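Local coordinates for protein alpha-fucosidase GH29 (Fusarium graminearum, PDB 4PSR) that hydrolyses alpha-L-fucosides as a GH29 glycosidase, probably releasing the alpha-1,6-linked fucose at the reducing-end N-acetylglucosamine of glycoprotein glycans, at residues D26-V31 against E371-T376; Y320-M325 against I356-D361; N427-K432 against I473-Q478; L445-L450 against K488-G493; L451-G456 against Q478-L483. One frame throughout, in Å; residues are numbered along the deposited sequence. Where two conformers were deposited one is given.

Interaction 1 of 5, residues D26-V31 against E371-T376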
# COMPACT_ATOMS: atom_id res chain seq x y z
N ASP A 26 -4.69 -10.80 -4.72
CA ASP A 26 -5.91 -10.64 -5.49
C ASP A 26 -6.66 -9.37 -5.12
O ASP A 26 -7.48 -8.89 -5.91
CB ASP A 26 -6.85 -11.82 -5.23
CG ASP A 26 -6.37 -13.13 -5.83
OD1 ASP A 26 -5.47 -13.15 -6.71
OD2 ASP A 26 -6.92 -14.17 -5.39
N ALA A 27 -6.46 -8.89 -3.90
CA ALA A 27 -7.33 -7.88 -3.32
C ALA A 27 -7.21 -6.49 -3.93
O ALA A 27 -8.24 -5.84 -4.15
CB ALA A 27 -7.12 -7.80 -1.82
N LYS A 28 -5.97 -6.05 -4.13
CA LYS A 28 -5.59 -4.80 -4.79
C LYS A 28 -5.86 -3.50 -4.06
O LYS A 28 -4.98 -2.63 -4.04
CB LYS A 28 -6.18 -4.67 -6.19
CG LYS A 28 -5.87 -5.88 -7.12
CD LYS A 28 -4.40 -6.29 -7.12
CE LYS A 28 -4.12 -7.32 -8.17
NZ LYS A 28 -2.72 -7.80 -8.11
N PHE A 29 -7.05 -3.35 -3.50
CA PHE A 29 -7.54 -2.07 -2.98
C PHE A 29 -8.14 -2.28 -1.61
O PHE A 29 -8.99 -3.15 -1.41
CB PHE A 29 -8.60 -1.49 -3.94
CG PHE A 29 -9.19 -0.20 -3.46
CD1 PHE A 29 -8.41 0.93 -3.21
CD2 PHE A 29 -10.57 -0.10 -3.26
CE1 PHE A 29 -8.99 2.14 -2.74
CE2 PHE A 29 -11.15 1.09 -2.79
CZ PHE A 29 -10.36 2.20 -2.55
N GLY A 30 -7.64 -1.51 -0.63
CA GLY A 30 -8.19 -1.46 0.71
C GLY A 30 -8.37 -0.04 1.20
O GLY A 30 -7.89 0.92 0.58
N VAL A 31 -9.08 0.11 2.31
CA VAL A 31 -9.32 1.41 2.92
C VAL A 31 -9.10 1.36 4.43
O VAL A 31 -9.56 0.47 5.12
CB VAL A 31 -10.77 1.91 2.62
CG1 VAL A 31 -11.08 3.18 3.40
CG2 VAL A 31 -10.95 2.15 1.13
N GLU A 371 -12.64 -6.60 -13.48
CA GLU A 371 -11.97 -7.69 -14.18
C GLU A 371 -10.48 -7.37 -14.46
O GLU A 371 -9.63 -8.27 -14.49
CB GLU A 371 -12.69 -8.00 -15.50
CG GLU A 371 -12.03 -9.12 -16.28
CD GLU A 371 -12.67 -9.42 -17.64
OE1 GLU A 371 -13.74 -8.88 -17.94
OE2 GLU A 371 -12.05 -10.17 -18.40
N ALA A 372 -10.18 -6.10 -14.71
CA ALA A 372 -8.82 -5.67 -15.01
C ALA A 372 -7.96 -5.42 -13.76
O ALA A 372 -6.77 -5.11 -13.89
CB ALA A 372 -8.86 -4.41 -15.88
N VAL A 373 -8.58 -5.51 -12.59
CA VAL A 373 -7.93 -5.14 -11.33
C VAL A 373 -7.90 -6.34 -10.39
O VAL A 373 -6.84 -6.93 -10.15
CB VAL A 373 -8.60 -3.90 -10.70
CG1 VAL A 373 -7.91 -3.52 -9.39
CG2 VAL A 373 -8.56 -2.72 -11.67
N TYR A 374 -9.03 -6.69 -9.80
CA TYR A 374 -9.06 -7.80 -8.86
C TYR A 374 -8.57 -9.07 -9.52
O TYR A 374 -8.85 -9.33 -10.69
CB TYR A 374 -10.46 -8.05 -8.39
CG TYR A 374 -11.15 -6.85 -7.76
CD1 TYR A 374 -10.71 -6.29 -6.57
CD2 TYR A 374 -12.32 -6.36 -8.32
CE1 TYR A 374 -11.41 -5.22 -5.98
CE2 TYR A 374 -13.01 -5.31 -7.77
CZ TYR A 374 -12.58 -4.76 -6.58
OH TYR A 374 -13.29 -3.74 -6.02
N ASP A 375 -7.84 -9.86 -8.74
CA ASP A 375 -7.44 -11.21 -9.15
C ASP A 375 -6.45 -11.22 -10.31
O ASP A 375 -6.13 -12.29 -10.81
CB ASP A 375 -8.67 -12.07 -9.54
CG ASP A 375 -9.70 -12.17 -8.44
OD1 ASP A 375 -9.42 -11.92 -7.27
OD2 ASP A 375 -10.87 -12.47 -8.78
N THR A 376 -5.93 -10.07 -10.72
CA THR A 376 -4.92 -10.00 -11.77
C THR A 376 -3.51 -9.96 -11.16
O THR A 376 -3.35 -9.89 -9.94
CB THR A 376 -5.08 -8.74 -12.68
OG1 THR A 376 -4.76 -7.53 -11.95
CG2 THR A 376 -6.47 -8.64 -13.30
O HOH W 1 -2.20 -6.98 -10.95
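Lys28 reaches over the turn formed by Val373 to Thr376, and its side chain can be followed out to its tip. CB packs against Val373 CG1 at 3.8 Å, the two side chains sliding past each other in opposite directions. CG keeps in touch with that methyl and also lies 3.4 Å from Val373 O. The bend at chi2 (-48°) sets CD at the same carbonyl, and CE lies near both Val373 O and Thr376 O. NZ then donates to Thr376 O over 2.8 Å, coming from above the carbonyl plane. A water accepts from Lys28 NZ and donates to Thr376 OG1, and Arg25 O and Tyr299 OH are further partners of the ammonium. Thr376 OG1 in turn donates 2.8 Å to Val373 O, a bond that braces the turn from within.

The backbone adds a nearly straight bond: Asp375 N reaches Asp26 O at 3.0 Å, in the carbonyl plane and on a lone pair. Ala27 O lies in the plane of the Tyr374 ring at its edge, 3.5 Å from CD1. Asp375 OD1 stands 3.9 Å from Asp26 OD2, a proximity probably made tolerable by cations, since Arg377 and Lys411 pair with Asp26 and Arg118 with Asp375. The tyrosine hydroxyl is bonded to Gly116 O.

What is held is a type II beta turn, with Asp375 at positive phi (67°) in its third position, set against the entry to strand 29-33, the first strand of the (beta/alpha)8 TIM barrel of a GH29 fucosidase.

Interaction 2 of 5, residues Y320-M325 against I356-D361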
# COMPACT_ATOMS: atom_id res chain seq x y z
N TYR A 320 -7.92 15.42 -2.94
CA TYR A 320 -7.63 15.08 -4.33
C TYR A 320 -8.86 14.53 -5.04
O TYR A 320 -9.89 14.26 -4.43
CB TYR A 320 -6.48 14.10 -4.40
CG TYR A 320 -5.17 14.74 -3.99
CD1 TYR A 320 -4.75 15.94 -4.57
CD2 TYR A 320 -4.38 14.17 -3.02
CE1 TYR A 320 -3.55 16.54 -4.20
CE2 TYR A 320 -3.16 14.76 -2.65
CZ TYR A 320 -2.76 15.95 -3.24
OH TYR A 320 -1.56 16.57 -2.89
N SER A 321 -8.75 14.40 -6.36
CA SER A 321 -9.87 13.99 -7.18
C SER A 321 -10.03 12.46 -7.27
O SER A 321 -9.09 11.70 -7.03
CB SER A 321 -9.68 14.51 -8.61
OG SER A 321 -8.57 13.89 -9.24
N SER A 322 -11.25 12.05 -7.59
CA SER A 322 -11.57 10.66 -7.90
C SER A 322 -10.62 10.11 -8.97
O SER A 322 -10.10 9.02 -8.85
CB SER A 322 -13.03 10.57 -8.37
OG SER A 322 -13.88 11.06 -7.35
N LYS A 323 -10.39 10.89 -10.02
CA LYS A 323 -9.54 10.50 -11.12
C LYS A 323 -8.14 10.18 -10.62
O LYS A 323 -7.60 9.13 -10.99
CB LYS A 323 -9.51 11.59 -12.21
CG LYS A 323 -8.60 11.26 -13.39
CD LYS A 323 -8.53 12.41 -14.40
CE LYS A 323 -9.86 12.66 -15.07
NZ LYS A 323 -10.35 11.47 -15.80
N ALA A 324 -7.57 11.04 -9.79
CA ALA A 324 -6.24 10.81 -9.26
C ALA A 324 -6.19 9.51 -8.44
O ALA A 324 -5.21 8.78 -8.50
CB ALA A 324 -5.80 11.99 -8.38
N MET A 325 -7.23 9.26 -7.64
CA MET A 325 -7.24 8.04 -6.85
C MET A 325 -7.31 6.79 -7.70
O MET A 325 -6.60 5.81 -7.42
CB MET A 325 -8.36 8.07 -5.81
CG MET A 325 -8.25 9.20 -4.78
SD MET A 325 -6.80 9.14 -3.72
CE MET A 325 -5.73 10.20 -4.66
N ILE A 356 -16.92 10.91 0.69
CA ILE A 356 -17.93 9.95 0.25
C ILE A 356 -18.00 9.92 -1.29
O ILE A 356 -18.04 8.84 -1.90
CB ILE A 356 -19.31 10.27 0.88
CG1 ILE A 356 -19.22 10.11 2.41
CG2 ILE A 356 -20.39 9.35 0.31
CD1 ILE A 356 -20.48 10.50 3.16
N LYS A 357 -18.04 11.09 -1.91
CA LYS A 357 -18.09 11.14 -3.37
C LYS A 357 -16.88 10.46 -4.03
O LYS A 357 -17.03 9.72 -5.00
CB LYS A 357 -18.23 12.59 -3.84
CG LYS A 357 -17.98 12.84 -5.32
CD LYS A 357 -19.02 12.21 -6.24
CE LYS A 357 -18.99 12.88 -7.62
NZ LYS A 357 -17.62 13.35 -8.01
N VAL A 358 -15.67 10.70 -3.52
CA VAL A 358 -14.50 10.01 -4.04
C VAL A 358 -14.65 8.49 -3.90
O VAL A 358 -14.38 7.76 -4.84
CB VAL A 358 -13.22 10.53 -3.35
CG1 VAL A 358 -12.04 9.68 -3.71
CG2 VAL A 358 -12.99 11.99 -3.75
N LEU A 359 -15.06 8.02 -2.72
CA LEU A 359 -15.20 6.58 -2.52
C LEU A 359 -16.26 6.00 -3.45
O LEU A 359 -16.07 4.94 -4.01
CB LEU A 359 -15.58 6.28 -1.06
CG LEU A 359 -14.43 6.52 -0.08
CD1 LEU A 359 -14.95 6.55 1.33
CD2 LEU A 359 -13.39 5.46 -0.21
N ASN A 360 -17.40 6.71 -3.60
CA ASN A 360 -18.45 6.27 -4.52
C ASN A 360 -17.91 6.14 -5.96
O ASN A 360 -18.20 5.16 -6.68
CB ASN A 360 -19.60 7.27 -4.55
CG ASN A 360 -20.43 7.31 -3.28
OD1 ASN A 360 -20.38 6.45 -2.41
ND2 ASN A 360 -21.23 8.35 -3.20
N ASP A 361 -17.11 7.12 -6.38
CA ASP A 361 -16.54 7.13 -7.73
C ASP A 361 -15.52 6.00 -7.94
O ASP A 361 -15.47 5.39 -9.01
CB ASP A 361 -15.83 8.46 -8.05
CG ASP A 361 -16.79 9.62 -8.24
OD1 ASP A 361 -18.00 9.38 -8.43
OD2 ASP A 361 -16.30 10.79 -8.22
O HOH W 2 -15.05 13.69 -6.74
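Ser322 and Asp361 both turn their side chains anti to the carbonyl carbon and beside the backbone N, with chi1 of -59° in the serine and -71° in the aspartate, and this brings OG and the carboxylate together across two neighbouring helices. Ser322 OG donates to Asp361 OD2 at 2.6 Å, a short bond that uses the anti lone pair of the oxygen. Ser322 was modelled in two conformers, so the bond belongs to one of them. The syn lone pair of Asp361 OD2 is taken by Lys357 NZ, one helical turn earlier, in a salt bridge of 2.9 Å. One carboxylate oxygen is thus gripped by two donors. A water closes the group, donating to Ser322 OG and accepting from Lys357 NZ.

The helices are 322-334 and 353-369, which precede and follow strand 337-343, the last strand of the TIM barrel, and lie side by side on its outer layer. Segment 320-325 is the very start of its helix: Ser321 is the N-cap, its OG accepting from Ala324 N over 3.1 Å.

Beside the polar cluster Val358 takes over. Val358 CA comes within 3.5 Å of Ser322 OG, and its CG2 lies 3.9 Å from Tyr320 O. Val358 CG1, the branch anti to the backbone N, meets Met325 CG at 4.0 Å, the two side chains passing each other at a slant. The methionine chain bends at both chi2 and chi3, and its side chain packs also on Leu341 of strand 337-343, while Leu359 rests on Ile343 of that strand.

Interaction 3 of 5, residues N427-K432 against I473-Q478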
# COMPACT_ATOMS: atom_id res chain seq x y z
N ASN A 427 -9.27 8.32 -31.41
CA ASN A 427 -9.78 6.96 -31.41
C ASN A 427 -8.73 5.88 -31.58
O ASN A 427 -9.03 4.79 -32.07
CB ASN A 427 -10.91 6.81 -32.43
CG ASN A 427 -12.25 6.85 -31.78
OD1 ASN A 427 -12.73 7.91 -31.38
ND2 ASN A 427 -12.83 5.68 -31.60
N LEU A 428 -7.51 6.18 -31.14
CA LEU A 428 -6.39 5.27 -31.31
C LEU A 428 -5.70 5.03 -29.97
O LEU A 428 -5.42 5.98 -29.24
CB LEU A 428 -5.38 5.88 -32.30
CG LEU A 428 -4.17 5.06 -32.73
CD1 LEU A 428 -4.61 3.76 -33.37
CD2 LEU A 428 -3.31 5.84 -33.71
N VAL A 429 -5.45 3.75 -29.65
CA VAL A 429 -4.55 3.35 -28.57
C VAL A 429 -3.37 2.64 -29.22
O VAL A 429 -3.55 1.63 -29.90
CB VAL A 429 -5.26 2.42 -27.57
CG1 VAL A 429 -4.28 2.02 -26.48
CG2 VAL A 429 -6.48 3.10 -26.93
N SER A 430 -2.16 3.16 -29.02
CA SER A 430 -0.94 2.55 -29.56
C SER A 430 -0.12 1.94 -28.44
O SER A 430 0.36 2.66 -27.56
CB SER A 430 -0.10 3.58 -30.32
OG SER A 430 -0.82 4.03 -31.46
N VAL A 431 0.02 0.62 -28.46
CA VAL A 431 0.75 -0.12 -27.43
C VAL A 431 2.16 -0.39 -27.93
O VAL A 431 2.39 -1.32 -28.71
CB VAL A 431 0.02 -1.44 -27.07
CG1 VAL A 431 0.68 -2.12 -25.88
CG2 VAL A 431 -1.48 -1.18 -26.81
N LYS A 432 3.12 0.41 -27.48
CA LYS A 432 4.48 0.29 -27.98
C LYS A 432 5.09 -1.08 -27.75
O LYS A 432 5.85 -1.59 -28.58
CB LYS A 432 5.38 1.36 -27.39
CG LYS A 432 4.99 2.76 -27.81
CD LYS A 432 5.92 3.81 -27.16
CE LYS A 432 5.74 5.19 -27.77
NZ LYS A 432 6.15 5.22 -29.21
N ILE A 473 -4.39 0.27 -32.21
CA ILE A 473 -5.75 -0.22 -32.04
C ILE A 473 -6.76 0.91 -32.27
O ILE A 473 -6.71 1.95 -31.61
CB ILE A 473 -5.95 -0.77 -30.62
CG1 ILE A 473 -4.93 -1.89 -30.34
CG2 ILE A 473 -7.37 -1.26 -30.42
CD1 ILE A 473 -4.91 -2.41 -28.87
N THR A 474 -7.69 0.70 -33.20
CA THR A 474 -8.77 1.65 -33.45
C THR A 474 -9.98 1.33 -32.59
O THR A 474 -10.53 0.23 -32.66
CB THR A 474 -9.17 1.62 -34.92
OG1 THR A 474 -8.05 2.04 -35.70
CG2 THR A 474 -10.34 2.55 -35.19
N LEU A 475 -10.40 2.28 -31.77
CA LEU A 475 -11.46 2.01 -30.81
C LEU A 475 -12.84 2.00 -31.45
O LEU A 475 -13.07 2.73 -32.42
CB LEU A 475 -11.42 3.05 -29.69
CG LEU A 475 -10.16 3.03 -28.81
CD1 LEU A 475 -10.17 4.23 -27.89
CD2 LEU A 475 -10.10 1.74 -28.01
N PRO A 476 -13.76 1.19 -30.90
CA PRO A 476 -15.18 1.27 -31.28
C PRO A 476 -15.81 2.50 -30.65
O PRO A 476 -15.11 3.35 -30.07
CB PRO A 476 -15.77 -0.02 -30.70
CG PRO A 476 -14.92 -0.30 -29.47
CD PRO A 476 -13.53 0.16 -29.87
N SER A 477 -17.12 2.60 -30.76
CA SER A 477 -17.86 3.72 -30.19
C SER A 477 -17.65 3.79 -28.68
O SER A 477 -17.72 2.79 -27.97
CB SER A 477 -19.35 3.60 -30.54
OG SER A 477 -20.13 4.52 -29.80
N GLN A 478 -17.41 5.00 -28.20
CA GLN A 478 -17.12 5.22 -26.79
C GLN A 478 -18.29 4.71 -25.95
O GLN A 478 -19.45 5.01 -26.25
CB GLN A 478 -16.86 6.71 -26.52
CG GLN A 478 -16.48 7.04 -25.07
CD GLN A 478 -16.18 8.50 -24.84
OE1 GLN A 478 -16.27 9.32 -25.75
NE2 GLN A 478 -15.84 8.84 -23.61
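Val429 and Ile473 form an antiparallel hydrogen-bonded pair in which both peptide groups are satisfied: Val429 N donates 2.9 Å to Ile473 O, and Ile473 N returns 2.8 Å to Val429 O. One step along, Leu428 and Thr474 make the non-hydrogen-bonded pair. Beyond it the pairing runs past the strand ends, Leu475 N giving a nearly straight bond (171°) of 2.9 Å to Asn427 O. Thr474 CA adds a CA-H...O contact to that oxygen. The side chain of Asn427 supplies a further bond, ND2 to Leu475 O at 3.1 Å; the acceptor lies close to the amide plane, but the donor stands 57° above the carbonyl plane.

On the outer edge of strand 428-431, Leu428 O and Ser430 N are bonded to a Tris molecule, probably from the crystallisation liquor. Ser430 OG hydrogen-bonds to Asp472 OD1 of the partner strand.

Val429 CG2 touches Leu475 CD1 at 4.0 Å, and Val431 CG2 lies 4.2 Å from Ile473 CD1. This apolar face looks into the beta-sandwich that follows the barrel, where Val429, Ile473 and Leu475 rest on Leu487 of strand 485-491 and Val431 packs on Ile405 and Phe407 of strand 405-409.

Interaction 4 of 5, residues L445-L450 against K488-G493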
# COMPACT_ATOMS: atom_id res chain seq x y z
N LEU A 445 -2.70 -13.45 -31.35
CA LEU A 445 -3.73 -12.53 -30.86
C LEU A 445 -5.13 -12.82 -31.44
O LEU A 445 -5.43 -12.47 -32.58
CB LEU A 445 -3.33 -11.07 -31.12
CG LEU A 445 -4.33 -10.02 -30.63
CD1 LEU A 445 -4.56 -10.12 -29.12
CD2 LEU A 445 -3.84 -8.64 -31.00
N LYS A 446 -5.99 -13.38 -30.60
CA LYS A 446 -7.30 -13.90 -31.01
C LYS A 446 -8.43 -12.91 -31.00
O LYS A 446 -9.35 -13.01 -31.81
CB LYS A 446 -7.76 -14.97 -30.04
CG LYS A 446 -7.11 -16.30 -30.18
CD LYS A 446 -8.10 -17.38 -29.77
CE LYS A 446 -8.94 -17.04 -28.51
NZ LYS A 446 -8.90 -18.16 -27.55
N SER A 447 -8.44 -12.02 -30.01
CA SER A 447 -9.51 -11.06 -29.89
C SER A 447 -9.01 -9.84 -29.14
O SER A 447 -8.12 -9.94 -28.28
CB SER A 447 -10.73 -11.64 -29.18
OG SER A 447 -10.42 -12.14 -27.89
N VAL A 448 -9.56 -8.69 -29.50
CA VAL A 448 -9.32 -7.43 -28.82
C VAL A 448 -10.71 -6.86 -28.55
O VAL A 448 -11.51 -6.70 -29.47
CB VAL A 448 -8.51 -6.45 -29.71
CG1 VAL A 448 -8.31 -5.10 -29.00
CG2 VAL A 448 -7.18 -7.08 -30.15
N GLU A 449 -11.02 -6.57 -27.29
CA GLU A 449 -12.35 -6.16 -26.88
C GLU A 449 -12.25 -4.97 -25.93
O GLU A 449 -11.34 -4.90 -25.11
CB GLU A 449 -13.06 -7.29 -26.14
CG GLU A 449 -13.15 -8.60 -26.92
CD GLU A 449 -13.67 -9.72 -26.05
OE1 GLU A 449 -12.94 -10.19 -25.15
OE2 GLU A 449 -14.83 -10.14 -26.27
N LEU A 450 -13.18 -4.05 -26.05
CA LEU A 450 -13.35 -2.96 -25.10
C LEU A 450 -14.38 -3.32 -24.05
O LEU A 450 -15.52 -3.70 -24.37
CB LEU A 450 -13.81 -1.68 -25.81
CG LEU A 450 -13.78 -0.39 -24.99
CD1 LEU A 450 -12.36 0.00 -24.61
CD2 LEU A 450 -14.44 0.77 -25.76
N LYS A 488 -9.18 -5.55 -23.58
CA LYS A 488 -8.88 -6.93 -23.18
C LYS A 488 -8.35 -7.66 -24.39
O LYS A 488 -9.08 -7.78 -25.40
CB LYS A 488 -10.13 -7.61 -22.63
CG LYS A 488 -9.98 -9.07 -22.29
CD LYS A 488 -11.29 -9.63 -21.75
CE LYS A 488 -11.16 -11.07 -21.33
NZ LYS A 488 -12.44 -11.58 -20.80
N LEU A 489 -7.12 -8.13 -24.32
CA LEU A 489 -6.45 -8.80 -25.44
C LEU A 489 -6.25 -10.26 -25.08
O LEU A 489 -5.58 -10.58 -24.12
CB LEU A 489 -5.09 -8.16 -25.75
CG LEU A 489 -5.03 -6.83 -26.52
CD1 LEU A 489 -5.73 -5.73 -25.76
CD2 LEU A 489 -3.61 -6.43 -26.76
N THR A 490 -6.88 -11.15 -25.83
CA THR A 490 -6.79 -12.59 -25.57
C THR A 490 -5.88 -13.25 -26.58
O THR A 490 -6.01 -13.04 -27.79
CB THR A 490 -8.17 -13.23 -25.61
OG1 THR A 490 -9.05 -12.61 -24.66
CG2 THR A 490 -8.06 -14.73 -25.30
N PHE A 491 -4.95 -14.04 -26.07
CA PHE A 491 -3.96 -14.71 -26.89
C PHE A 491 -4.17 -16.21 -26.79
O PHE A 491 -4.64 -16.72 -25.78
CB PHE A 491 -2.55 -14.36 -26.41
CG PHE A 491 -2.16 -12.94 -26.63
CD1 PHE A 491 -1.53 -12.55 -27.79
CD2 PHE A 491 -2.41 -11.96 -25.66
CE1 PHE A 491 -1.15 -11.23 -28.00
CE2 PHE A 491 -2.03 -10.65 -25.86
CZ PHE A 491 -1.41 -10.28 -27.03
N ASP A 492 -3.89 -16.94 -27.87
CA ASP A 492 -3.81 -18.40 -27.76
C ASP A 492 -2.46 -18.76 -27.23
O ASP A 492 -1.43 -18.30 -27.74
CB ASP A 492 -3.99 -19.11 -29.08
CG ASP A 492 -5.50 -19.38 -29.42
OD1 ASP A 492 -6.24 -19.70 -28.46
OD2 ASP A 492 -5.87 -19.27 -30.59
N GLY A 493 -2.47 -19.57 -26.19
CA GLY A 493 -1.25 -20.12 -25.62
C GLY A 493 -0.23 -19.19 -24.95
O GLY A 493 0.94 -19.56 -24.81
O HOH W 3 -10.33 -10.29 -25.78
O HOH W 4 -13.85 -11.81 -23.23
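Thr490 O is gripped by two consecutive amides, Lys446 N at 2.8 Å, nearly along the C=O axis, and Ser447 N in a weak bond of 3.4 Å. This is a classic beta bulge in the larger antiparallel sheet of the beta-sandwich that follows the barrel, where strand 445-451 runs beside strand 485-491. Past the bulge the pairing is regular: Thr490 N donates to Ser447 O, and Glu449 and Lys488 exchange two bonds, the shorter being Lys488 N to Glu449 O at 2.7 Å.

On the face bearing Ser447, Glu449, Lys488 and Thr490, one water lies within bonding reach of Ser447 OG, Thr490 OG1, Glu449 OE1 and Lys488 O. A second water joins Glu449 OE1 to Lys488 NZ. These two side chains lie side by side, pointing the same way, yet the lysine's salt bridge goes to Glu371, on the barrel side. At the bulge, Lys446 crosses Asp492 at about a right angle, Lys446 NZ meeting Asp492 OD1 at 3.2 Å from above the carboxylate plane; Asp492 has two modelled conformers, and the salt bridge belongs to one.

The opposite face is apolar. Val448 CG1 and Leu489 CD1 are 4.2 Å apart, and Leu445 and Val448 touch Trp464 of the facing sheet. Leu445 CG is anti to the backbone N (chi1 -179°); its CD1 forms a CH-pi contact with Phe491, 3.7 Å above the ring plane and offset toward the rim.

Interaction 5 of 5, residues L451-G456 against Q478-L483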
# COMPACT_ATOMS: atom_id res chain seq x y z
N LEU A 451 -14.03 -3.20 -22.77
CA LEU A 451 -14.98 -3.46 -21.71
C LEU A 451 -16.06 -2.39 -21.74
O LEU A 451 -15.77 -1.21 -21.90
CB LEU A 451 -14.28 -3.50 -20.35
CG LEU A 451 -13.75 -4.87 -19.94
CD1 LEU A 451 -12.66 -5.31 -20.88
CD2 LEU A 451 -13.25 -4.82 -18.51
N GLY A 452 -17.31 -2.83 -21.63
CA GLY A 452 -18.45 -1.97 -21.83
C GLY A 452 -19.05 -1.35 -20.59
O GLY A 452 -18.37 -1.16 -19.58
N ASP A 453 -20.34 -1.02 -20.63
CA ASP A 453 -20.97 -0.19 -19.63
C ASP A 453 -21.15 -0.88 -18.31
O ASP A 453 -21.17 -0.23 -17.27
CB ASP A 453 -22.36 0.28 -20.11
CG ASP A 453 -22.30 1.25 -21.26
OD1 ASP A 453 -21.21 1.54 -21.80
OD2 ASP A 453 -23.39 1.72 -21.68
N LYS A 454 -21.34 -2.20 -18.35
CA LYS A 454 -21.47 -2.98 -17.13
C LYS A 454 -20.56 -4.21 -17.25
O LYS A 454 -20.30 -4.70 -18.34
CB LYS A 454 -22.92 -3.35 -16.80
CG LYS A 454 -23.51 -4.52 -17.53
CD LYS A 454 -24.77 -5.03 -16.81
CE LYS A 454 -25.39 -6.17 -17.61
NZ LYS A 454 -26.03 -7.19 -16.76
N ALA A 455 -20.05 -4.66 -16.11
CA ALA A 455 -19.20 -5.84 -16.07
C ALA A 455 -19.82 -7.01 -16.82
O ALA A 455 -20.99 -7.38 -16.56
CB ALA A 455 -18.91 -6.22 -14.60
N GLY A 456 -19.03 -7.59 -17.71
CA GLY A 456 -19.47 -8.71 -18.53
C GLY A 456 -19.85 -8.29 -19.95
O GLY A 456 -20.10 -9.16 -20.80
N GLN A 478 -17.41 5.00 -28.20
CA GLN A 478 -17.12 5.22 -26.79
C GLN A 478 -18.29 4.71 -25.95
O GLN A 478 -19.45 5.01 -26.25
CB GLN A 478 -16.86 6.71 -26.52
CG GLN A 478 -16.48 7.04 -25.07
CD GLN A 478 -16.18 8.50 -24.84
OE1 GLN A 478 -16.27 9.32 -25.75
NE2 GLN A 478 -15.84 8.84 -23.61
N PRO A 479 -18.00 3.90 -24.92
CA PRO A 479 -19.03 3.46 -23.98
C PRO A 479 -19.38 4.58 -23.02
O PRO A 479 -18.89 5.70 -23.17
CB PRO A 479 -18.35 2.29 -23.27
CG PRO A 479 -16.93 2.70 -23.21
CD PRO A 479 -16.66 3.43 -24.51
N ALA A 480 -20.22 4.29 -22.04
CA ALA A 480 -20.52 5.25 -20.99
C ALA A 480 -19.21 5.83 -20.41
O ALA A 480 -18.18 5.12 -20.30
CB ALA A 480 -21.37 4.62 -19.90
N GLU A 481 -19.23 7.11 -20.05
CA GLU A 481 -18.03 7.80 -19.62
C GLU A 481 -17.47 7.12 -18.39
O GLU A 481 -18.20 6.64 -17.53
CB GLU A 481 -18.33 9.27 -19.33
CG GLU A 481 -17.11 10.10 -18.91
CD GLU A 481 -17.41 11.58 -18.75
OE1 GLU A 481 -18.23 11.93 -17.87
OE2 GLU A 481 -16.82 12.39 -19.50
N SER A 482 -16.14 7.10 -18.30
CA SER A 482 -15.46 6.57 -17.13
C SER A 482 -14.08 7.21 -16.97
O SER A 482 -13.55 7.87 -17.87
CB SER A 482 -15.37 5.04 -17.18
OG SER A 482 -14.82 4.58 -18.38
N LEU A 483 -13.49 6.97 -15.81
CA LEU A 483 -12.21 7.62 -15.43
C LEU A 483 -11.02 6.99 -16.14
O LEU A 483 -9.96 7.62 -16.25
CB LEU A 483 -12.01 7.56 -13.93
CG LEU A 483 -12.99 8.41 -13.11
CD1 LEU A 483 -12.88 8.03 -11.64
CD2 LEU A 483 -12.75 9.89 -13.36
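Asp453 lays its carboxylate over the Pro479-Ala480 junction: OD1 is 3.3 Å from Pro479 CB, and CG is 3.8 Å from Ala480 CB. Two connecting loops of the beta-sandwich that follows the barrel meet here. Segment 451-456 makes the turn of the beta hairpin between strands 445-451 and 458-460, and segment 478-483 carries the chain from strand 471-474 of the smaller sheet to strand 485-491 of the larger one.

A single hydrogen bond joins the two, Ala480 N to Asp453 OD1 at 2.9 Å. It is nearly straight at the hydrogen (169°), although the amide approaches from well above the carboxylate plane. With CG beside the backbone N (chi1 -69°), the carboxylate is carried toward the other loop. Ala480 CB packs against the same carboxylate, 3.6 Å from Asp453 OD1, the oxygen that accepts from its own amide.

The rest is looser. The proline ring turns its CB and CG toward the backbone of Leu451 and Gly452, with Pro479 CB 4.5 Å from Gly452 CA. Arg368 of helix 353-369 lies against both loops, hydrogen-bonding to Gly452 O and to Ala480 O, and its ion pair with Asp453 is long and weak. Through this arginine the hairpin turn and the linker are both tied to the last helix of the barrel. Pro479 also packs on Trp423 and Tyr485, while across the contact its CG stands 4.3 Å from Leu451 O.

In the fold
From the N terminus, interaction 1 opens at the first barrel strand and closes some 340 residues later, just after the last barrel helix. Interaction 2 lies within that span, joining the two helices that flank strand 337-343. The beta-sandwich that follows the barrel comes in series. Interaction 3 opens there at 427-432, but interaction 4 opens at 445-450 before 3 has closed, so the two cross. Interaction 5 sits within the loop of interaction 4, and it crosses interaction 3, sharing Gln478 with it. The domains meet where Glu371 of interaction 1 bridges to Lys488 of interaction 4, and where Leu483 of interaction 5 packs against Ser322 and Lys323 of interaction 2.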